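Local structure of N-alpha-acetyltransferase 35, NatC auxiliary subunit (Saccharomyces cerevisiae, 6YGA) at residues I494-H498 against A523-M528; L387-S391 against L423-F427; A684-N688 against P723-L727; M500-L504 against L516-Y520. The protein serves as the auxiliary subunit of the heterotrimeric NatC N-terminal acetyltransferase, which acetylates the N-terminus of the L-A virus Gag protein, and takes part in virus propagation. All blocks are in the same frame, centred on the assembly; numbering follows the deposited sequence.

Contact 1: I494-H498 against A523-M528; sequences INAIH and AMDNEM
Ile497 is the knob of this contact: its branched side chain enters a hole made by Ala523, Met524, Glu527 and Met528. The two branches do separate work. CD1 rests 3.7 Å from Ala523 CB, where a small methyl lets the isoleucine come close, while CG2 turns to the selenium of Met524, with Ile497 CG2 to Met524 SE at 3.6 Å. Met524 and Met528 are both selenomethionine in this structure.

Met528 carries the rest of the apolar packing. Bends at its second and third torsions bring its CE methyl in among Ile494 CG2, Ile497 CG2 and the His498 ring; a long, flexible side chain can bend to reach three different neighbours. The methyl meets the ring obliquely, with CE 3.3 Å from His498 NE2.

The backbone bonding is local. Ala523 O takes two hydrogen bonds, from Glu527 N at 2.7 Å and from Met528 N at 2.9 Å, which arrive from opposite faces of its carbonyl plane; the second marks a wider pi-type turn. With segment axes 11.2 Å apart and 175° between their directions, this is a single knob-into-hole contact within an antiparallel helical hairpin, here formed by helices 465-506 and 511-564.

Contact 2: L387-S391 against L423-F427; sequences LIQES and LQAQF
Leu387 lies over one face of the Phe427 ring, the two side chains reaching past one another from opposing helices. Its CD2 stands above the ring centre, while CD1 and CB both lie against the ring, Leu387 CD1 3.6 Å from Phe427 CD1. The ring meets Ser391 differently: the hydroxyl oxygen approaches the edge, near the ring plane, with OG 3.3 Å from Phe427 CE2. Since the rim of a phenyl ring is its slightly positive part, an oxygen is probably better placed there than over a face.

Leu423 runs opposite to Leu387 and spreads its branches in two directions. CD1 meets Leu387 CD2 at 3.9 Å and the CG methylene of Glu390, whereas CD2 presses on Ser391 OG at 3.2 Å. Helices 386-402 and 406-429 follow one another along the chain and run antiparallel, the segment axes crossing at -162°, so they form a helical hairpin in the NAA35-like region assigned to the TPR clan. On its outer side the Gln426 chain runs nearly perpendicular to Leu387 and offers aliphatic carbon, CG lying 3.6 Å from Leu387 CD2, so a residue with an amide end can still help cover the leucine.

A serine fits this buried place because its hydroxyl turns back on its own helix. With OG beside the backbone N (chi1 -59°), it donates to Leu387 O at 2.7 Å, from the face of that carbonyl opposite Ser391 N. Tyr364 of helix 360-372 touches both Ser391 and Phe427, and the Phe427 ring also meets that of Tyr435.

Contact 3: A684-N688 against P723-L727; sequences ALSVN and PIQTL
The amide of Asn688 gives the one direct hydrogen bond of this contact: its ND2 donates to Gln725 O at 2.9 Å. The bond is somewhat bent, 144° at the hydrogen, and the nitrogen stands above the carbonyl plane. It joins helix 668-701 to strand 724-729, the second strand of an antiparallel beta hairpin whose first strand is 708-713; through this strand the hairpin packs on the helix. The short segments run nearly the same way, 26° apart.

Asparagine suits this buried place because its short side chain offers a donor and an acceptor together, matching the polar backbone of the strand. With CG opposite the residue's own backbone N (chi1 175°), the amide lies against the CG2 methyl branch of Ile724, whose CG2 is 3.5 Å from Asn688 CG.

Ile724 points toward the helix and makes most of the apolar packing. Its CD1 fits between Ala684 and Leu685, 3.8 Å from Ala684 CB and 3.6 Å from Leu685 CD2; the small alanine lets the strand draw near. The Gln725 side chain turns elsewhere, its NE2 bonding Glu555 of helix 511-564, which also packs on Leu685.

The acceptor end of the asparagine reaches the strand through one water, which donates to Asn688 OD1 at 3.0 Å and accepts from Leu727 N at 2.9 Å.

Contact 4: M500-L504 against L516-Y520; sequences MNKKL and LRLKY
Leu504 and Leu516, the two buried residues here, interdigitate from the two helices, with Leu504 CD2 3.7 Å from Leu516 CD2. The other methyl of Leu504, CD1, turns to the Tyr520 ring and meets it obliquely, 3.8 Å from Tyr520 CD2. Met500, a selenomethionine here, reaches across beside them: its CG packs on Leu516 CD1 at 3.9 Å and its CB on Tyr520 CD1, while its extended chain carries CE on to the CB of Lys519. The leucines pack compactly, and the long unbranched chain suits the flank.

Around this apolar group lie residues with polar ends that lend their carbon to it. Lys503 runs its extended chain along Leu516, with CD 3.6 Å from Leu516 CD2, and so carries its charge to the surface. Asn501 lies by the tyrosine, CB 3.7 Å from Tyr520 CE1, its amide turned only 21° from the ring plane. The ammonium groups of Lys503 and Lys519 stand 6.3 Å apart, NZ to NZ, a like-charge pair that solvent probably screens.

A torsion and a backbone bond help set these positions. Tyr520 has CG anti to its backbone N (chi1 169°), which swings the ring across the flank of the other helix, beside Asn501, and the backbone bond from Leu504 N to Met500 O keeps these two residues on one face, a turn apart. Helices 465-506 and 511-564 are antiparallel here, close to the short turn that joins them, about 52 Å from the centre of the chain to the centre of the contact; the Tyr520 ring also packs against Ile497 of helix 465-506, one turn before Met500.

How the contacts relate
From the N terminus, contact 2 comes first and closes a loop of 31 residues, nearly all helical, between successive helices 386-402 and 406-429. Next comes the long hairpin of helices 465-506 and 511-564, which is held twice: contact 1 closes the wider loop and contact 4 a smaller one wholly within it, nearer the turn. Their centres are about 10 Å apart, and they touch where Ile497 O packs on Tyr520 CE1. Contact 3 follows last, tying helix 668-701 to the C-terminal beta hairpin, about 48 Å from contact 1, centre to centre. No two loops cross. Helix 511-564 links distant places, since its later part also packs on both segments of contact 3.

Contact 1: I494-H498 against A523-M528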
loop_
_atom_site.group_PDB
_atom_site.type_symbol
_atom_site.label_atom_id
_atom_site.label_comp_id
_atom_site.label_asym_id
_atom_site.label_seq_id
_atom_site.Cartn_x
_atom_site.Cartn_y
_atom_site.Cartn_z
ATOM N N ILE B 494 28.488 -12.690 34.350
ATOM C CA ILE B 494 28.166 -12.047 35.621
ATOM C C ILE B 494 28.765 -12.833 36.781
ATOM O O ILE B 494 29.359 -12.255 37.698
ATOM C CB ILE B 494 26.640 -11.886 35.771
ATOM C CG1 ILE B 494 26.099 -10.861 34.767
ATOM C CG2 ILE B 494 26.278 -11.477 37.195
ATOM C CD1 ILE B 494 24.589 -10.681 34.821
ATOM N N ASN B 495 28.638 -14.164 36.751
ATOM C CA ASN B 495 29.166 -14.978 37.842
ATOM C C ASN B 495 30.688 -14.939 37.894
ATOM O O ASN B 495 31.269 -15.038 38.981
ATOM C CB ASN B 495 28.674 -16.422 37.712
ATOM C CG ASN B 495 27.226 -16.584 38.134
ATOM O OD1 ASN B 495 26.741 -15.870 39.013
ATOM N ND2 ASN B 495 26.527 -17.526 37.509
ATOM N N ALA B 496 31.348 -14.795 36.742
ATOM C CA ALA B 496 32.803 -14.681 36.737
ATOM C C ALA B 496 33.257 -13.444 37.504
ATOM O O ALA B 496 34.245 -13.492 38.247
ATOM C CB ALA B 496 33.324 -14.647 35.301
ATOM N N ILE B 497 32.542 -12.330 37.339
ATOM C CA ILE B 497 32.839 -11.133 38.119
ATOM C C ILE B 497 32.534 -11.367 39.594
ATOM O O ILE B 497 33.284 -10.929 40.474
ATOM C CB ILE B 497 32.063 -9.926 37.560
ATOM C CG1 ILE B 497 32.530 -9.598 36.139
ATOM C CG2 ILE B 497 32.222 -8.718 38.470
ATOM C CD1 ILE B 497 31.757 -8.465 35.480
ATOM N N HIS B 498 31.435 -12.069 39.889
ATOM C CA HIS B 498 31.099 -12.363 41.281
ATOM C C HIS B 498 32.149 -13.257 41.929
ATOM O O HIS B 498 32.473 -13.090 43.110
ATOM C CB HIS B 498 29.721 -13.019 41.370
ATOM C CG HIS B 498 28.580 -12.054 41.269
ATOM N ND1 HIS B 498 27.349 -12.409 40.761
ATOM C CD2 HIS B 498 28.480 -10.751 41.623
ATOM C CE1 HIS B 498 26.542 -11.363 40.796
ATOM N NE2 HIS B 498 27.204 -10.345 41.315
ATOM N N ALA B 523 36.160 -4.567 35.746
ATOM C CA ALA B 523 34.962 -5.267 35.297
ATOM C C ALA B 523 33.703 -4.600 35.833
ATOM O O ALA B 523 32.730 -4.396 35.097
ATOM C CB ALA B 523 35.022 -6.734 35.726
HETATM N N MSE B 524 33.703 -4.247 37.114
HETATM C CA MSE B 524 32.555 -3.592 37.726
HETATM C C MSE B 524 32.296 -2.225 37.107
HETATM O O MSE B 524 31.148 -1.832 36.908
HETATM C CB MSE B 524 32.765 -3.449 39.234
HETATM C CG MSE B 524 32.827 -4.772 39.973
HETATM SE SE MSE B 524 31.088 -5.646 40.078
HETATM C CE MSE B 524 30.335 -4.643 41.570
ATOM N N ASP B 525 33.375 -1.505 36.796
ATOM C CA ASP B 525 33.237 -0.154 36.267
ATOM C C ASP B 525 32.897 -0.138 34.780
ATOM O O ASP B 525 32.268 0.816 34.307
ATOM C CB ASP B 525 34.520 0.643 36.512
ATOM C CG ASP B 525 34.748 0.951 37.980
ATOM O OD1 ASP B 525 33.771 0.929 38.757
ATOM O OD2 ASP B 525 35.909 1.222 38.354
ATOM N N ASN B 526 33.291 -1.168 34.030
ATOM C CA ASN B 526 33.176 -1.152 32.578
ATOM C C ASN B 526 32.252 -2.214 31.997
ATOM O O ASN B 526 31.837 -2.069 30.842
ATOM C CB ASN B 526 34.562 -1.311 31.932
ATOM C CG ASN B 526 35.450 -0.096 32.137
ATOM O OD1 ASN B 526 35.901 0.182 33.250
ATOM N ND2 ASN B 526 35.718 0.627 31.057
ATOM N N GLU B 527 31.914 -3.265 32.747
ATOM C CA GLU B 527 31.199 -4.391 32.152
ATOM C C GLU B 527 29.933 -4.787 32.905
ATOM O O GLU B 527 28.946 -5.197 32.284
ATOM C CB GLU B 527 32.128 -5.602 32.049
ATOM C CG GLU B 527 33.250 -5.429 31.041
ATOM C CD GLU B 527 34.158 -6.636 30.969
ATOM O OE1 GLU B 527 34.062 -7.507 31.861
ATOM O OE2 GLU B 527 34.967 -6.717 30.021
HETATM N N MSE B 528 29.943 -4.675 34.231
HETATM C CA MSE B 528 28.854 -5.207 35.049
HETATM C C MSE B 528 27.500 -4.559 34.768
HETATM O O MSE B 528 26.497 -5.254 34.614
HETATM C CB MSE B 528 29.183 -5.058 36.535
HETATM C CG MSE B 528 28.164 -5.719 37.454
HETATM SE SE MSE B 528 27.916 -7.626 37.096
HETATM C CE MSE B 528 28.210 -8.291 38.906
#

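Contact 2: L387-S391 against L423-F427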
loop_
_atom_site.group_PDB
_atom_site.type_symbol
_atom_site.label_atom_id
_atom_site.label_comp_id
_atom_site.label_asym_id
_atom_site.label_seq_id
_atom_site.Cartn_x
_atom_site.Cartn_y
_atom_site.Cartn_z
ATOM N N LEU B 387 31.610 -5.537 6.369
ATOM C CA LEU B 387 30.485 -6.278 6.932
ATOM C C LEU B 387 29.665 -5.404 7.871
ATOM O O LEU B 387 28.430 -5.473 7.878
ATOM C CB LEU B 387 30.983 -7.526 7.661
ATOM C CG LEU B 387 31.090 -8.804 6.827
ATOM C CD1 LEU B 387 31.693 -9.936 7.646
ATOM C CD2 LEU B 387 29.715 -9.190 6.309
ATOM N N ILE B 388 30.333 -4.572 8.671
ATOM C CA ILE B 388 29.614 -3.681 9.573
ATOM C C ILE B 388 28.905 -2.586 8.785
ATOM O O ILE B 388 27.793 -2.174 9.133
ATOM C CB ILE B 388 30.578 -3.105 10.628
ATOM C CG1 ILE B 388 31.092 -4.227 11.534
ATOM C CG2 ILE B 388 29.900 -2.016 11.452
ATOM C CD1 ILE B 388 32.177 -3.793 12.498
ATOM N N GLN B 389 29.527 -2.112 7.702
ATOM C CA GLN B 389 28.895 -1.100 6.860
ATOM C C GLN B 389 27.616 -1.637 6.231
ATOM O O GLN B 389 26.581 -0.959 6.216
ATOM C CB GLN B 389 29.874 -0.643 5.777
ATOM C CG GLN B 389 29.577 0.729 5.197
ATOM C CD GLN B 389 30.209 1.848 6.004
ATOM O OE1 GLN B 389 31.369 1.758 6.407
ATOM N NE2 GLN B 389 29.446 2.909 6.246
ATOM N N GLU B 390 27.674 -2.862 5.703
ATOM C CA GLU B 390 26.488 -3.498 5.140
ATOM C C GLU B 390 25.444 -3.768 6.216
ATOM O O GLU B 390 24.247 -3.555 5.992
ATOM C CB GLU B 390 26.881 -4.797 4.434
ATOM C CG GLU B 390 25.715 -5.625 3.904
ATOM C CD GLU B 390 25.275 -5.213 2.511
ATOM O OE1 GLU B 390 25.372 -4.013 2.180
ATOM O OE2 GLU B 390 24.835 -6.095 1.744
ATOM N N SER B 391 25.876 -4.232 7.389
ATOM C CA SER B 391 24.924 -4.497 8.463
ATOM C C SER B 391 24.248 -3.214 8.926
ATOM O O SER B 391 23.046 -3.210 9.215
ATOM C CB SER B 391 25.627 -5.191 9.628
ATOM O OG SER B 391 26.221 -6.410 9.214
ATOM N N LEU B 423 23.849 -12.234 5.099
ATOM C CA LEU B 423 24.739 -11.508 5.996
ATOM C C LEU B 423 25.207 -12.401 7.140
ATOM O O LEU B 423 26.392 -12.407 7.494
ATOM C CB LEU B 423 24.027 -10.267 6.528
ATOM C CG LEU B 423 24.891 -9.138 7.071
ATOM C CD1 LEU B 423 25.897 -8.685 6.022
ATOM C CD2 LEU B 423 23.988 -7.995 7.477
ATOM N N GLN B 424 24.283 -13.172 7.723
ATOM C CA GLN B 424 24.645 -14.077 8.809
ATOM C C GLN B 424 25.638 -15.135 8.341
ATOM O O GLN B 424 26.592 -15.461 9.056
ATOM C CB GLN B 424 23.386 -14.734 9.383
ATOM C CG GLN B 424 23.652 -15.688 10.539
ATOM C CD GLN B 424 22.435 -16.516 10.914
ATOM O OE1 GLN B 424 21.294 -16.122 10.662
ATOM N NE2 GLN B 424 22.674 -17.674 11.514
ATOM N N ALA B 425 25.440 -15.675 7.137
ATOM C CA ALA B 425 26.371 -16.668 6.613
ATOM C C ALA B 425 27.736 -16.064 6.313
ATOM O O ALA B 425 28.748 -16.770 6.368
ATOM C CB ALA B 425 25.795 -17.320 5.358
ATOM N N GLN B 426 27.791 -14.770 5.988
ATOM C CA GLN B 426 29.083 -14.146 5.715
ATOM C C GLN B 426 29.843 -13.882 7.010
ATOM O O GLN B 426 31.064 -14.065 7.065
ATOM C CB GLN B 426 28.889 -12.854 4.917
ATOM C CG GLN B 426 30.184 -12.234 4.402
ATOM C CD GLN B 426 30.879 -13.092 3.357
ATOM O OE1 GLN B 426 30.237 -13.849 2.629
ATOM N NE2 GLN B 426 32.200 -12.976 3.281
ATOM N N PHE B 427 29.137 -13.443 8.058
ATOM C CA PHE B 427 29.737 -13.387 9.387
ATOM C C PHE B 427 30.196 -14.768 9.833
ATOM O O PHE B 427 31.256 -14.913 10.453
ATOM C CB PHE B 427 28.741 -12.821 10.401
ATOM C CG PHE B 427 28.652 -11.321 10.408
ATOM C CD1 PHE B 427 29.777 -10.548 10.635
ATOM C CD2 PHE B 427 27.432 -10.686 10.225
ATOM C CE1 PHE B 427 29.693 -9.169 10.654
ATOM C CE2 PHE B 427 27.341 -9.306 10.245
ATOM C CZ PHE B 427 28.473 -8.546 10.461
#

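Contact 3: A684-N688 against P723-L727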
loop_
_atom_site.group_PDB
_atom_site.type_symbol
_atom_site.label_atom_id
_atom_site.label_comp_id
_atom_site.label_asym_id
_atom_site.label_seq_id
_atom_site.Cartn_x
_atom_site.Cartn_y
_atom_site.Cartn_z
ATOM N N ALA B 684 -10.317 -14.352 24.498
ATOM C CA ALA B 684 -11.290 -14.749 23.485
ATOM C C ALA B 684 -10.998 -16.139 22.937
ATOM O O ALA B 684 -11.930 -16.871 22.581
ATOM C CB ALA B 684 -11.316 -13.726 22.350
ATOM N N LEU B 685 -9.722 -16.517 22.859
ATOM C CA LEU B 685 -9.368 -17.853 22.394
ATOM C C LEU B 685 -9.913 -18.924 23.331
ATOM O O LEU B 685 -10.425 -19.954 22.877
ATOM C CB LEU B 685 -7.848 -17.975 22.266
ATOM C CG LEU B 685 -7.166 -17.232 21.117
ATOM C CD1 LEU B 685 -5.690 -17.052 21.419
ATOM C CD2 LEU B 685 -7.349 -17.988 19.810
ATOM N N SER B 686 -9.814 -18.695 24.642
ATOM C CA SER B 686 -10.333 -19.655 25.611
ATOM C C SER B 686 -11.855 -19.739 25.543
ATOM O O SER B 686 -12.424 -20.835 25.506
ATOM C CB SER B 686 -9.871 -19.274 27.020
ATOM O OG SER B 686 -10.304 -20.218 27.982
ATOM N N VAL B 687 -12.529 -18.586 25.526
ATOM C CA VAL B 687 -13.988 -18.574 25.437
ATOM C C VAL B 687 -14.453 -19.290 24.174
ATOM O O VAL B 687 -15.425 -20.055 24.197
ATOM C CB VAL B 687 -14.509 -17.125 25.493
ATOM C CG1 VAL B 687 -16.001 -17.067 25.180
ATOM C CG2 VAL B 687 -14.219 -16.516 26.857
ATOM N N ASN B 688 -13.756 -19.069 23.059
ATOM C CA ASN B 688 -14.175 -19.680 21.803
ATOM C C ASN B 688 -13.974 -21.189 21.823
ATOM O O ASN B 688 -14.770 -21.932 21.237
ATOM C CB ASN B 688 -13.416 -19.049 20.636
ATOM C CG ASN B 688 -13.712 -19.725 19.318
ATOM O OD1 ASN B 688 -14.800 -19.572 18.756
ATOM N ND2 ASN B 688 -12.738 -20.472 18.807
ATOM N N PRO B 723 -5.937 -14.518 14.972
ATOM C CA PRO B 723 -7.395 -14.467 14.830
ATOM C C PRO B 723 -8.064 -15.640 15.529
ATOM O O PRO B 723 -7.437 -16.648 15.858
ATOM C CB PRO B 723 -7.610 -14.530 13.313
ATOM C CG PRO B 723 -6.399 -15.216 12.795
ATOM C CD PRO B 723 -5.267 -14.785 13.687
ATOM N N ILE B 724 -9.364 -15.491 15.754
ATOM C CA ILE B 724 -10.159 -16.508 16.431
ATOM C C ILE B 724 -10.756 -17.435 15.379
ATOM O O ILE B 724 -11.486 -16.987 14.488
ATOM C CB ILE B 724 -11.261 -15.869 17.289
ATOM C CG1 ILE B 724 -10.680 -14.775 18.191
ATOM C CG2 ILE B 724 -11.973 -16.924 18.119
ATOM C CD1 ILE B 724 -9.703 -15.279 19.220
ATOM N N GLN B 725 -10.448 -18.726 15.478
ATOM C CA GLN B 725 -10.982 -19.726 14.554
ATOM C C GLN B 725 -12.420 -20.024 14.962
ATOM O O GLN B 725 -12.666 -20.766 15.917
ATOM C CB GLN B 725 -10.116 -20.980 14.562
ATOM C CG GLN B 725 -8.665 -20.722 14.170
ATOM C CD GLN B 725 -7.801 -21.970 14.222
ATOM O OE1 GLN B 725 -8.063 -22.953 13.528
ATOM N NE2 GLN B 725 -6.761 -21.932 15.046
ATOM N N THR B 726 -13.374 -19.452 14.227
ATOM C CA THR B 726 -14.773 -19.400 14.629
ATOM C C THR B 726 -15.633 -20.300 13.751
ATOM O O THR B 726 -15.490 -20.312 12.524
ATOM C CB THR B 726 -15.293 -17.959 14.556
ATOM O OG1 THR B 726 -14.380 -17.092 15.240
ATOM C CG2 THR B 726 -16.674 -17.842 15.191
ATOM N N LEU B 727 -16.523 -21.057 14.389
ATOM C CA LEU B 727 -17.528 -21.829 13.672
ATOM C C LEU B 727 -18.622 -20.900 13.177
ATOM O O LEU B 727 -18.967 -19.925 13.843
ATOM C CB LEU B 727 -18.143 -22.896 14.577
ATOM C CG LEU B 727 -17.263 -24.104 14.863
ATOM C CD1 LEU B 727 -18.004 -25.123 15.704
ATOM C CD2 LEU B 727 -16.816 -24.703 13.549
HETATM O O HOH W 1 -17.002 -20.763 17.195
#

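Contact 4: M500-L504 against L516-Y520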
loop_
_atom_site.group_PDB
_atom_site.type_symbol
_atom_site.label_atom_id
_atom_site.label_comp_id
_atom_site.label_asym_id
_atom_site.label_seq_id
_atom_site.Cartn_x
_atom_site.Cartn_y
_atom_site.Cartn_z
HETATM N N MSE B 500 35.293 -13.315 41.392
HETATM C CA MSE B 500 36.461 -12.505 41.724
HETATM C C MSE B 500 36.296 -11.870 43.098
HETATM O O MSE B 500 37.243 -11.811 43.881
HETATM C CB MSE B 500 36.694 -11.419 40.672
HETATM C CG MSE B 500 37.346 -11.908 39.388
HETATM SE SE MSE B 500 37.683 -10.458 38.122
HETATM C CE MSE B 500 38.680 -11.458 36.774
ATOM N N ASN B 501 35.081 -11.399 43.383
ATOM C CA ASN B 501 34.813 -10.807 44.689
ATOM C C ASN B 501 34.893 -11.853 45.795
ATOM O O ASN B 501 35.389 -11.568 46.891
ATOM C CB ASN B 501 33.446 -10.127 44.689
ATOM C CG ASN B 501 33.169 -9.378 45.976
ATOM O OD1 ASN B 501 34.093 -8.931 46.659
ATOM N ND2 ASN B 501 31.894 -9.239 46.317
ATOM N N LYS B 502 34.410 -13.071 45.527
ATOM C CA LYS B 502 34.552 -14.147 46.504
ATOM C C LYS B 502 36.018 -14.488 46.734
ATOM O O LYS B 502 36.437 -14.728 47.871
ATOM C CB LYS B 502 33.788 -15.391 46.046
ATOM C CG LYS B 502 32.277 -15.231 45.958
ATOM C CD LYS B 502 31.598 -16.596 45.943
ATOM C CE LYS B 502 30.127 -16.501 45.570
ATOM N NZ LYS B 502 29.938 -16.176 44.129
ATOM N N LYS B 503 36.813 -14.518 45.661
ATOM C CA LYS B 503 38.227 -14.851 45.792
ATOM C C LYS B 503 38.996 -13.756 46.520
ATOM O O LYS B 503 39.956 -14.052 47.242
ATOM C CB LYS B 503 38.829 -15.109 44.411
ATOM C CG LYS B 503 40.270 -15.588 44.426
ATOM C CD LYS B 503 40.818 -15.703 43.013
ATOM C CE LYS B 503 42.328 -15.869 43.021
ATOM N NZ LYS B 503 42.916 -15.657 41.669
ATOM N N LEU B 504 38.589 -12.495 46.350
ATOM C CA LEU B 504 39.255 -11.396 47.045
ATOM C C LEU B 504 39.111 -11.526 48.556
ATOM O O LEU B 504 40.067 -11.274 49.300
ATOM C CB LEU B 504 38.690 -10.056 46.572
ATOM C CG LEU B 504 39.215 -9.498 45.250
ATOM C CD1 LEU B 504 38.400 -8.288 44.830
ATOM C CD2 LEU B 504 40.687 -9.135 45.379
ATOM N N LEU B 516 44.180 -8.871 41.360
ATOM C CA LEU B 516 42.792 -9.319 41.324
ATOM C C LEU B 516 41.832 -8.171 41.603
ATOM O O LEU B 516 40.775 -8.071 40.970
ATOM C CB LEU B 516 42.582 -10.453 42.327
ATOM C CG LEU B 516 41.214 -11.135 42.286
ATOM C CD1 LEU B 516 40.976 -11.761 40.922
ATOM C CD2 LEU B 516 41.101 -12.176 43.386
ATOM N N ARG B 517 42.179 -7.292 42.548
ATOM C CA ARG B 517 41.354 -6.116 42.796
ATOM C C ARG B 517 41.346 -5.184 41.592
ATOM O O ARG B 517 40.334 -4.531 41.315
ATOM C CB ARG B 517 41.846 -5.377 44.040
ATOM C CG ARG B 517 40.929 -4.257 44.503
ATOM C CD ARG B 517 41.521 -3.484 45.669
ATOM N NE ARG B 517 41.775 -4.340 46.823
ATOM C CZ ARG B 517 40.891 -4.580 47.786
ATOM N NH1 ARG B 517 39.686 -4.030 47.736
ATOM N NH2 ARG B 517 41.211 -5.370 48.802
ATOM N N LEU B 518 42.459 -5.121 40.856
ATOM C CA LEU B 518 42.515 -4.286 39.661
ATOM C C LEU B 518 41.635 -4.856 38.556
ATOM O O LEU B 518 40.880 -4.121 37.909
ATOM C CB LEU B 518 43.961 -4.149 39.183
ATOM C CG LEU B 518 44.290 -2.983 38.249
ATOM C CD1 LEU B 518 44.130 -1.658 38.978
ATOM C CD2 LEU B 518 45.698 -3.120 37.685
ATOM N N LYS B 519 41.729 -6.168 38.315
ATOM C CA LYS B 519 40.859 -6.803 37.330
ATOM C C LYS B 519 39.395 -6.672 37.725
ATOM O O LYS B 519 38.531 -6.419 36.877
ATOM C CB LYS B 519 41.222 -8.280 37.175
ATOM C CG LYS B 519 42.679 -8.567 36.869
ATOM C CD LYS B 519 42.975 -10.044 37.094
ATOM C CE LYS B 519 44.389 -10.409 36.679
ATOM N NZ LYS B 519 44.666 -11.853 36.918
ATOM N N TYR B 520 39.097 -6.848 39.015
ATOM C CA TYR B 520 37.710 -6.844 39.471
ATOM C C TYR B 520 37.095 -5.453 39.390
ATOM O O TYR B 520 35.919 -5.311 39.038
ATOM C CB TYR B 520 37.632 -7.384 40.898
ATOM C CG TYR B 520 36.286 -7.195 41.561
ATOM C CD1 TYR B 520 35.203 -7.995 41.221
ATOM C CD2 TYR B 520 36.101 -6.223 42.535
ATOM C CE1 TYR B 520 33.973 -7.828 41.826
ATOM C CE2 TYR B 520 34.875 -6.047 43.148
ATOM C CZ TYR B 520 33.814 -6.854 42.788
ATOM O OH TYR B 520 32.588 -6.688 43.391
#